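Local coordinates for FACT complex subunit SPT16 (Ashbya gossypii, PDB 6A8M), which belongs to the FACT histone chaperone, which probably destabilizes and restores nucleosomes during transcription, replication and repair, this chain being the N-terminal, peptidase-like part of its SPT16 subunit, at residues P266-R271 against G400-K405; C286-C291 against A414-D419; S311-D316 against D406-A411. All coordinates share one frame; numbering follows the deposited sequence. Where two conformers were deposited one is given.

Contact 1: P266-R271 against G400-K405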
loop_
_atom_site.group_PDB
_atom_site.type_symbol
_atom_site.label_atom_id
_atom_site.label_comp_id
_atom_site.label_asym_id
_atom_site.label_seq_id
_atom_site.Cartn_x
_atom_site.Cartn_y
_atom_site.Cartn_z
ATOM N N PRO A 266 15.453 -23.696 -7.069
ATOM C CA PRO A 266 15.343 -23.466 -8.517
ATOM C C PRO A 266 13.951 -22.997 -9.003
ATOM O O PRO A 266 13.816 -22.610 -10.174
ATOM C CB PRO A 266 15.685 -24.839 -9.104
ATOM C CG PRO A 266 15.129 -25.817 -8.081
ATOM C CD PRO A 266 15.465 -25.137 -6.743
ATOM N N LYS A 267 12.928 -23.022 -8.151
ATOM C CA LYS A 267 11.609 -22.538 -8.534
ATOM C C LYS A 267 11.343 -21.174 -7.912
ATOM O O LYS A 267 11.525 -20.982 -6.704
ATOM C CB LYS A 267 10.517 -23.521 -8.128
ATOM C CG LYS A 267 10.763 -24.930 -8.667
ATOM C CD LYS A 267 10.750 -24.953 -10.191
ATOM C CE LYS A 267 10.881 -26.385 -10.713
ATOM N NZ LYS A 267 9.854 -27.273 -10.067
ATOM N N TYR A 268 10.904 -20.229 -8.736
ATOM C CA TYR A 268 10.613 -18.879 -8.283
ATOM C C TYR A 268 9.183 -18.513 -8.653
ATOM O O TYR A 268 8.600 -19.065 -9.585
ATOM C CB TYR A 268 11.552 -17.845 -8.896
ATOM C CG TYR A 268 13.036 -18.144 -8.863
ATOM C CD1 TYR A 268 13.620 -19.014 -9.785
ATOM C CD2 TYR A 268 13.868 -17.501 -7.952
ATOM C CE1 TYR A 268 14.995 -19.251 -9.769
ATOM C CE2 TYR A 268 15.227 -17.732 -7.930
ATOM C CZ TYR A 268 15.794 -18.598 -8.837
ATOM O OH TYR A 268 17.160 -18.800 -8.833
ATOM N N ASP A 269 8.633 -17.557 -7.921
ATOM C CA ASP A 269 7.231 -17.176 -8.076
ATOM C C ASP A 269 7.165 -15.659 -7.955
ATOM O O ASP A 269 7.455 -15.107 -6.893
ATOM C CB ASP A 269 6.364 -17.882 -7.029
ATOM C CG ASP A 269 4.868 -17.610 -7.201
ATOM O OD1 ASP A 269 4.468 -16.824 -8.100
ATOM O OD2 ASP A 269 4.096 -18.204 -6.423
ATOM N N LEU A 270 6.825 -14.985 -9.049
ATOM C CA LEU A 270 6.750 -13.527 -9.091
ATOM C C LEU A 270 5.320 -13.010 -9.065
ATOM O O LEU A 270 5.105 -11.794 -9.190
ATOM C CB LEU A 270 7.461 -12.997 -10.334
ATOM C CG LEU A 270 8.886 -13.519 -10.498
ATOM C CD1 LEU A 270 9.630 -12.827 -11.637
ATOM C CD2 LEU A 270 9.620 -13.383 -9.157
ATOM N N ARG A 271 4.338 -13.896 -8.933
ATOM C CA ARG A 271 2.957 -13.455 -8.825
ATOM C C ARG A 271 2.743 -12.644 -7.549
ATOM O O ARG A 271 3.464 -12.782 -6.554
ATOM C CB ARG A 271 2.014 -14.657 -8.848
ATOM C CG ARG A 271 2.109 -15.439 -10.130
ATOM C CD ARG A 271 1.302 -16.728 -10.011
ATOM N NE ARG A 271 1.799 -17.562 -8.915
ATOM C CZ ARG A 271 1.240 -18.703 -8.527
ATOM N NH1 ARG A 271 0.137 -19.141 -9.130
ATOM N NH2 ARG A 271 1.781 -19.400 -7.529
ATOM N N GLY A 400 10.105 -8.200 -13.046
ATOM C CA GLY A 400 10.651 -9.524 -12.849
ATOM C C GLY A 400 10.644 -10.292 -14.144
ATOM O O GLY A 400 9.869 -9.998 -15.059
ATOM N N PHE A 401 11.556 -11.262 -14.220
ATOM C CA PHE A 401 11.610 -12.229 -15.308
ATOM C C PHE A 401 11.670 -13.605 -14.656
ATOM O O PHE A 401 12.479 -13.819 -13.748
ATOM C CB PHE A 401 12.828 -12.001 -16.199
ATOM C CG PHE A 401 12.839 -10.659 -16.879
ATOM C CD1 PHE A 401 12.184 -10.480 -18.078
ATOM C CD2 PHE A 401 13.495 -9.572 -16.307
ATOM C CE1 PHE A 401 12.176 -9.236 -18.711
ATOM C CE2 PHE A 401 13.490 -8.323 -16.939
ATOM C CZ PHE A 401 12.827 -8.159 -18.134
ATOM N N ASN A 402 10.819 -14.525 -15.097
ATOM C CA ASN A 402 10.786 -15.847 -14.483
ATOM C C ASN A 402 11.037 -16.909 -15.547
ATOM O O ASN A 402 11.017 -16.638 -16.755
ATOM C CB ASN A 402 9.456 -16.074 -13.751
ATOM C CG ASN A 402 9.535 -17.170 -12.662
ATOM O OD1 ASN A 402 10.577 -17.796 -12.450
ATOM N ND2 ASN A 402 8.424 -17.381 -11.966
ATOM N N ASN A 403 11.331 -18.120 -15.078
ATOM C CA ASN A 403 11.424 -19.288 -15.962
ATOM C C ASN A 403 12.546 -19.123 -16.984
ATOM O O ASN A 403 12.400 -19.447 -18.168
ATOM C CB ASN A 403 10.086 -19.564 -16.657
ATOM C CG ASN A 403 8.974 -19.857 -15.668
ATOM O OD1 ASN A 403 9.002 -20.879 -14.998
ATOM N ND2 ASN A 403 7.984 -18.969 -15.586
ATOM N N LEU A 404 13.682 -18.635 -16.518
ATOM C CA LEU A 404 14.888 -18.558 -17.322
ATOM C C LEU A 404 15.790 -19.738 -16.991
ATOM O O LEU A 404 15.744 -20.283 -15.888
ATOM C CB LEU A 404 15.626 -17.245 -17.055
ATOM C CG LEU A 404 14.737 -16.015 -17.232
ATOM C CD1 LEU A 404 15.524 -14.756 -16.924
ATOM C CD2 LEU A 404 14.213 -16.021 -18.672
ATOM N N LYS A 405 16.618 -20.126 -17.962
ATOM C CA LYS A 405 17.649 -21.126 -17.741
ATOM C C LYS A 405 18.926 -20.686 -18.435
ATOM O O LYS A 405 18.883 -20.159 -19.547
ATOM C CB LYS A 405 17.243 -22.504 -18.275
ATOM C CG LYS A 405 16.051 -23.137 -17.570
ATOM C CD LYS A 405 15.930 -24.625 -17.928
ATOM C CE LYS A 405 14.525 -25.151 -17.646
ATOM N NZ LYS A 405 14.103 -24.893 -16.238
HETATM O O HOH W 1 10.642 -20.491 -11.631
HETATM O O HOH W 2 5.844 -15.846 -11.820
#
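Asn402 reaches from strand 394-405 to the irregular chain at Tyr268 and Leu270, within the M24-type (pita-bread) part of the protein. The loop packs on a strand already paired with its sheet neighbours, without backbone pairing of its own, and the direct bond is made by an amide side chain. Its CB lies 3.9 Å from Leu270 CD1, so the root of the side chain is in an apolar setting. CG stands anti to the backbone N (chi1 -158°), on the side of the loop. At the tip the two ends divide the work. ND2 gives a fairly straight hydrogen bond to Tyr268 O (2.9 Å, 166°); the donor lies well above the carbonyl plane, although the acceptor is close to the amide plane of Asn402. ND2 also donates to a water that accepts from Leu270 N. OD1 takes a proton from a second water, at 2.8 Å, which accepts in turn from Tyr268 N, and it accepts from Asn403 N as well. An asparagine suits this place because one flat group both gives and takes, binding loop and strand together.

Leu270 supplies the apolar half. CD1 settles on the strand backbone, 3.7 Å from Gly400 CA and 3.6 Å from Phe401 N. Glycine has no beta carbon to stand between this methyl and the main chain, so the approach can be close. Of the Tyr268 side chain, CB lies near Asn402 OD1, while the hydroxyl is hydrogen-bonded to Cys286 O on strand 285-295. Next to Tyr268, Asp269 OD1 accepts from Arg271 N, an Asx turn, and from Arg271 NE on the opposite face; NE and NH2 together grip the carboxylate side-on, Arg271 NH2 lying 2.8 Å from Asp269 OD2.

Contact 2: C286-C291 against A414-D419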
loop_
_atom_site.group_PDB
_atom_site.type_symbol
_atom_site.label_atom_id
_atom_site.label_comp_id
_atom_site.label_asym_id
_atom_site.label_seq_id
_atom_site.Cartn_x
_atom_site.Cartn_y
_atom_site.Cartn_z
ATOM N N CYS A 286 20.986 -16.985 -9.072
ATOM C CA CYS A 286 20.176 -15.839 -8.666
ATOM C C CYS A 286 19.354 -16.128 -7.406
ATOM O O CYS A 286 18.747 -17.199 -7.267
ATOM C CB CYS A 286 19.241 -15.404 -9.803
ATOM S SG CYS A 286 20.114 -14.905 -11.305
ATOM N N ILE A 287 19.344 -15.161 -6.487
ATOM C CA ILE A 287 18.523 -15.215 -5.282
ATOM C C ILE A 287 17.703 -13.933 -5.202
ATOM O O ILE A 287 18.262 -12.830 -5.286
ATOM C CB ILE A 287 19.382 -15.394 -4.021
ATOM C CG1 ILE A 287 20.213 -16.674 -4.165
ATOM C CG2 ILE A 287 18.501 -15.387 -2.758
ATOM C CD1 ILE A 287 21.219 -16.875 -3.064
ATOM N N LEU A 288 16.387 -14.075 -5.062
ATOM C CA LEU A 288 15.476 -12.942 -5.041
ATOM C C LEU A 288 15.101 -12.591 -3.610
ATOM O O LEU A 288 14.781 -13.471 -2.800
ATOM C CB LEU A 288 14.199 -13.246 -5.823
ATOM C CG LEU A 288 14.373 -13.773 -7.254
ATOM C CD1 LEU A 288 13.000 -13.851 -7.910
ATOM C CD2 LEU A 288 15.320 -12.930 -8.083
ATOM N N ALA A 289 15.096 -11.296 -3.313
ATOM C CA ALA A 289 14.684 -10.831 -1.999
ATOM C C ALA A 289 13.777 -9.624 -2.140
ATOM O O ALA A 289 13.983 -8.786 -3.024
ATOM C CB ALA A 289 15.901 -10.471 -1.146
ATOM N N SER A 290 12.758 -9.554 -1.280
ATOM C CA SER A 290 11.818 -8.436 -1.284
ATOM C C SER A 290 11.451 -8.081 0.146
ATOM O O SER A 290 11.116 -8.963 0.940
ATOM C CB SER A 290 10.513 -8.760 -2.032
ATOM O OG SER A 290 10.717 -9.096 -3.390
ATOM N N CYS A 291 11.432 -6.795 0.454
ATOM C CA CYS A 291 10.831 -6.455 1.722
ATOM C C CYS A 291 10.202 -5.084 1.592
ATOM O O CYS A 291 10.550 -4.293 0.711
ATOM C CB CYS A 291 11.833 -6.533 2.876
ATOM S SG CYS A 291 13.129 -5.346 2.814
ATOM N N ALA A 414 15.920 -16.542 -12.091
ATOM C CA ALA A 414 14.882 -15.537 -12.231
ATOM C C ALA A 414 15.522 -14.234 -11.801
ATOM O O ALA A 414 16.586 -14.227 -11.173
ATOM C CB ALA A 414 13.631 -15.859 -11.394
ATOM N N LEU A 415 14.889 -13.135 -12.172
ATOM C CA LEU A 415 15.422 -11.813 -11.875
ATOM C C LEU A 415 14.298 -10.937 -11.374
ATOM O O LEU A 415 13.192 -10.966 -11.919
ATOM C CB LEU A 415 16.050 -11.141 -13.120
ATOM C CG LEU A 415 17.188 -11.931 -13.770
ATOM C CD1 LEU A 415 17.565 -11.318 -15.120
ATOM C CD2 LEU A 415 18.407 -11.982 -12.844
ATOM N N GLN A 416 14.587 -10.109 -10.376
ATOM C CA GLN A 416 13.548 -9.219 -9.903
ATOM C C GLN A 416 14.176 -7.991 -9.266
ATOM O O GLN A 416 15.109 -8.101 -8.474
ATOM C CB GLN A 416 12.624 -9.937 -8.911
ATOM C CG GLN A 416 11.479 -9.080 -8.443
ATOM C CD GLN A 416 10.442 -9.891 -7.721
ATOM O OE1 GLN A 416 10.740 -10.547 -6.696
ATOM N NE2 GLN A 416 9.230 -9.894 -8.259
ATOM N N LEU A 417 13.631 -6.822 -9.593
ATOM C CA LEU A 417 14.124 -5.568 -9.044
ATOM C C LEU A 417 12.921 -4.691 -8.754
ATOM O O LEU A 417 12.048 -4.565 -9.613
ATOM C CB LEU A 417 15.043 -4.877 -10.060
ATOM C CG LEU A 417 15.799 -3.634 -9.619
ATOM C CD1 LEU A 417 16.837 -4.012 -8.555
ATOM C CD2 LEU A 417 16.460 -2.971 -10.824
ATOM N N ALA A 418 12.878 -4.074 -7.571
ATOM C CA ALA A 418 11.795 -3.146 -7.258
ATOM C C ALA A 418 12.328 -1.973 -6.453
ATOM O O ALA A 418 13.222 -2.130 -5.623
ATOM C CB ALA A 418 10.644 -3.841 -6.485
ATOM N N ASP A 419 11.753 -0.790 -6.694
ATOM C CA ASP A 419 12.074 0.399 -5.926
ATOM C C ASP A 419 10.821 1.240 -5.761
ATOM O O ASP A 419 9.888 1.164 -6.566
ATOM C CB ASP A 419 13.185 1.233 -6.593
ATOM C CG ASP A 419 14.563 0.652 -6.334
ATOM O OD1 ASP A 419 15.028 0.743 -5.185
ATOM O OD2 ASP A 419 15.166 0.089 -7.268
HETATM O O HOH W 3 13.471 -9.730 -5.824
#
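Leu288 and Gln416 cross at about a right angle between two strands that belong to different sheets, as expected where the sheets of an M24-type fold lie face to face. The short strand segments run 33° from parallel, their axes approach to 6.8 Å, and no direct hydrogen bond joins them. Leu288 points across the gap and splits its methyls. CD1 packs against Gln416 CB and, at 4.1 Å, Ala414 CB, while CD2 sits over the backbone, 3.6 Å from Ala414 O and 3.7 Å from Gln416 N. A branched leucine suits such a spot, since its two methyls cover two neighbouring patches of the facing strand, and the small Ala414 lets it come close.

Gln416 has CG anti to the backbone N (chi1 -177°) and runs on extended. Its CB meets both Leu288 methyls, and Gln416 OE1 ends 3.6 Å from Ser290 OG. A water lies 3.0 Å from both Gln416 OE1 and Ala289 O, although it has more acceptors nearby than protons to give, so it need not serve both at once. Ser290 OG has its hydrogen-bond partner elsewhere, in Ser303.

At the other end Cys286 brings a compact thiol: SG rests 3.7 Å from Leu415 CD2, and CB is 3.2 Å from Ala414 O. That carbonyl oxygen is buried here with no hydrogen-bond partner in the model.

Leu270 and Tyr268 of the neighbouring loop close one flank. Helix 179-208 packs behind strand 285-295 on Ile287 and Ala289, and helix 312-332 backs strand 412-424 at Leu415 and Leu417.

Contact 3: S311-D316 against D406-A411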
loop_
_atom_site.group_PDB
_atom_site.type_symbol
_atom_site.label_atom_id
_atom_site.label_comp_id
_atom_site.label_asym_id
_atom_site.label_seq_id
_atom_site.Cartn_x
_atom_site.Cartn_y
_atom_site.Cartn_z
ATOM N N SER A 311 26.471 -17.004 -13.898
ATOM C CA SER A 311 26.914 -17.212 -15.274
ATOM C C SER A 311 26.906 -15.896 -16.054
ATOM O O SER A 311 26.311 -14.902 -15.638
ATOM C CB SER A 311 25.999 -18.190 -15.986
ATOM O OG SER A 311 24.782 -17.525 -16.274
ATOM N N ASP A 312 27.561 -15.906 -17.226
ATOM C CA ASP A 312 27.597 -14.698 -18.052
ATOM C C ASP A 312 26.202 -14.290 -18.503
ATOM O O ASP A 312 25.903 -13.093 -18.611
ATOM C CB ASP A 312 28.496 -14.893 -19.275
ATOM C CG ASP A 312 29.965 -14.990 -18.919
ATOM O OD1 ASP A 312 30.361 -14.481 -17.845
ATOM O OD2 ASP A 312 30.726 -15.560 -19.732
ATOM N N GLU A 313 25.329 -15.262 -18.795
ATOM C CA GLU A 313 23.978 -14.867 -19.184
ATOM C C GLU A 313 23.234 -14.224 -18.020
ATOM O O GLU A 313 22.454 -13.283 -18.224
ATOM C CB GLU A 313 23.209 -16.069 -19.736
ATOM C CG GLU A 313 23.744 -16.536 -21.088
ATOM C CD GLU A 313 23.132 -17.833 -21.559
ATOM O OE1 GLU A 313 22.181 -18.314 -20.904
ATOM O OE2 GLU A 313 23.616 -18.368 -22.589
ATOM N N MET A 314 23.480 -14.690 -16.792
ATOM C CA MET A 314 22.841 -14.064 -15.641
ATOM C C MET A 314 23.305 -12.627 -15.463
ATOM O O MET A 314 22.483 -11.731 -15.227
ATOM C CB MET A 314 23.118 -14.869 -14.375
ATOM C CG MET A 314 22.474 -16.217 -14.375
ATOM S SD MET A 314 23.024 -17.176 -12.967
ATOM C CE MET A 314 22.475 -18.800 -13.472
ATOM N N THR A 315 24.611 -12.373 -15.593
ATOM C CA THR A 315 25.092 -11.006 -15.381
ATOM C C THR A 315 24.642 -10.094 -16.507
ATOM O O THR A 315 24.285 -8.943 -16.268
ATOM C CB THR A 315 26.617 -10.956 -15.241
ATOM O OG1 THR A 315 27.257 -11.261 -16.496
ATOM C CG2 THR A 315 27.068 -11.900 -14.158
ATOM N N ASP A 316 24.622 -10.603 -17.736
ATOM C CA ASP A 316 24.161 -9.784 -18.854
ATOM C C ASP A 316 22.692 -9.411 -18.676
ATOM O O ASP A 316 22.292 -8.265 -18.919
ATOM C CB ASP A 316 24.381 -10.534 -20.170
ATOM C CG ASP A 316 25.856 -10.642 -20.558
ATOM O OD1 ASP A 316 26.702 -9.989 -19.914
ATOM O OD2 ASP A 316 26.162 -11.382 -21.527
ATOM N N ASP A 406 20.057 -20.898 -17.783
ATOM C CA ASP A 406 21.322 -20.702 -18.480
ATOM C C ASP A 406 21.407 -21.649 -19.674
ATOM O O ASP A 406 21.092 -22.835 -19.564
ATOM C CB ASP A 406 22.496 -20.942 -17.537
ATOM C CG ASP A 406 23.808 -20.619 -18.187
ATOM O OD1 ASP A 406 24.215 -19.442 -18.122
ATOM O OD2 ASP A 406 24.406 -21.519 -18.812
ATOM N N SER A 407 21.800 -21.118 -20.834
ATOM C CA SER A 407 21.744 -21.923 -22.050
ATOM C C SER A 407 22.742 -23.076 -22.061
ATOM O O SER A 407 22.545 -24.041 -22.814
ATOM C CB SER A 407 21.980 -21.037 -23.270
ATOM O OG SER A 407 23.347 -20.699 -23.376
ATOM N N LYS A 408 23.804 -23.005 -21.262
ATOM C CA LYS A 408 24.823 -24.049 -21.272
ATOM C C LYS A 408 24.729 -24.998 -20.085
ATOM O O LYS A 408 24.866 -26.216 -20.260
ATOM C CB LYS A 408 26.217 -23.420 -21.316
ATOM C CG LYS A 408 26.459 -22.586 -22.565
ATOM C CD LYS A 408 26.116 -23.366 -23.847
ATOM C CE LYS A 408 26.407 -22.526 -25.083
ATOM N NZ LYS A 408 25.678 -21.230 -25.020
ATOM N N THR A 409 24.489 -24.477 -18.879
ATOM C CA THR A 409 24.366 -25.330 -17.705
ATOM C C THR A 409 22.937 -25.777 -17.439
ATOM O O THR A 409 22.739 -26.692 -16.638
ATOM C CB THR A 409 24.863 -24.602 -16.456
ATOM O OG1 THR A 409 23.943 -23.552 -16.150
ATOM C CG2 THR A 409 26.258 -24.006 -16.680
ATOM N N GLY A 410 21.945 -25.146 -18.065
ATOM C CA GLY A 410 20.558 -25.435 -17.770
ATOM C C GLY A 410 20.067 -24.943 -16.428
ATOM O O GLY A 410 18.911 -25.215 -16.077
ATOM N N ALA A 411 20.903 -24.235 -15.666
ATOM C CA ALA A 411 20.527 -23.786 -14.331
ATOM C C ALA A 411 19.341 -22.823 -14.378
ATOM O O ALA A 411 19.348 -21.842 -15.123
ATOM C CB ALA A 411 21.730 -23.125 -13.653
HETATM O O HOH W 4 26.153 -17.975 -19.481
#
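Asp406 OD1 is gripped from the helix side by Ser311 OG, which donates to it at 2.7 Å, and by a water that bridges to Glu313 N. The contact thus seats the tip of a beta hairpin, the turn between strands 394-405 and 412-424, against the N-terminal end of helix 312-332. Ser311 is the N-cap and, with Met314, forms a capping box: with OG between the backbone N and the carbonyl carbon (chi1 74°), Ser311 OG accepts from Met314 N at 3.2 Å, while Ser311 N makes a weak bond to Met314 SD. A serine hydroxyl suits this place because it can cap the helix and donate to the turn at once.

The second oxygen of Asp406 organises its own loop. OD2 uses its anti lone pair for Thr409 N at 3.0 Å and is met from above the carboxylate plane by Lys408 N, the pattern of an Asx turn and Asx motif. Gly410, at positive phi, completes the bend.

Glu313, extended beyond CG, takes hold of Ser407 with both oxygens: Ser407 N donates to OE1 at 2.8 Å, and Ser407 OG to OE2 at a very short 2.5 Å. The Glu313 carboxylate stacks on that of Asp406, the planes 24° apart and Glu313 OE1 3.6 Å from Asp406 OD1. Such closeness of like charges may raise the proton affinity of one of the pair, although the helix N-terminus would be expected to ease the repulsion. Lys408 stands nearby, its NZ 4.3 Å from Glu313 OE2 and donating at 2.9 Å to Ser407 OG.

The three contacts run from the interior to the margin of one M24-type domain. Contact 2 is the buried one, mainly apolar packing between two sheets. Contact 1 lies beside it, about 10 Å centre to centre, and is only partly buried, mixing one leucine with an amide and bridging waters; Phe401 N probably pairs with Leu415 O, and the ring of Tyr268 packs on Ala414. Contact 3 lies farthest from the chain centre and is dominated by charged and hydroxyl groups. All three use the hairpin of strands 394-405 and 412-424: contact 1 its first arm, contact 2 its second and contact 3 its tip. Cys286 SG touches Met314 SD between contacts 2 and 3.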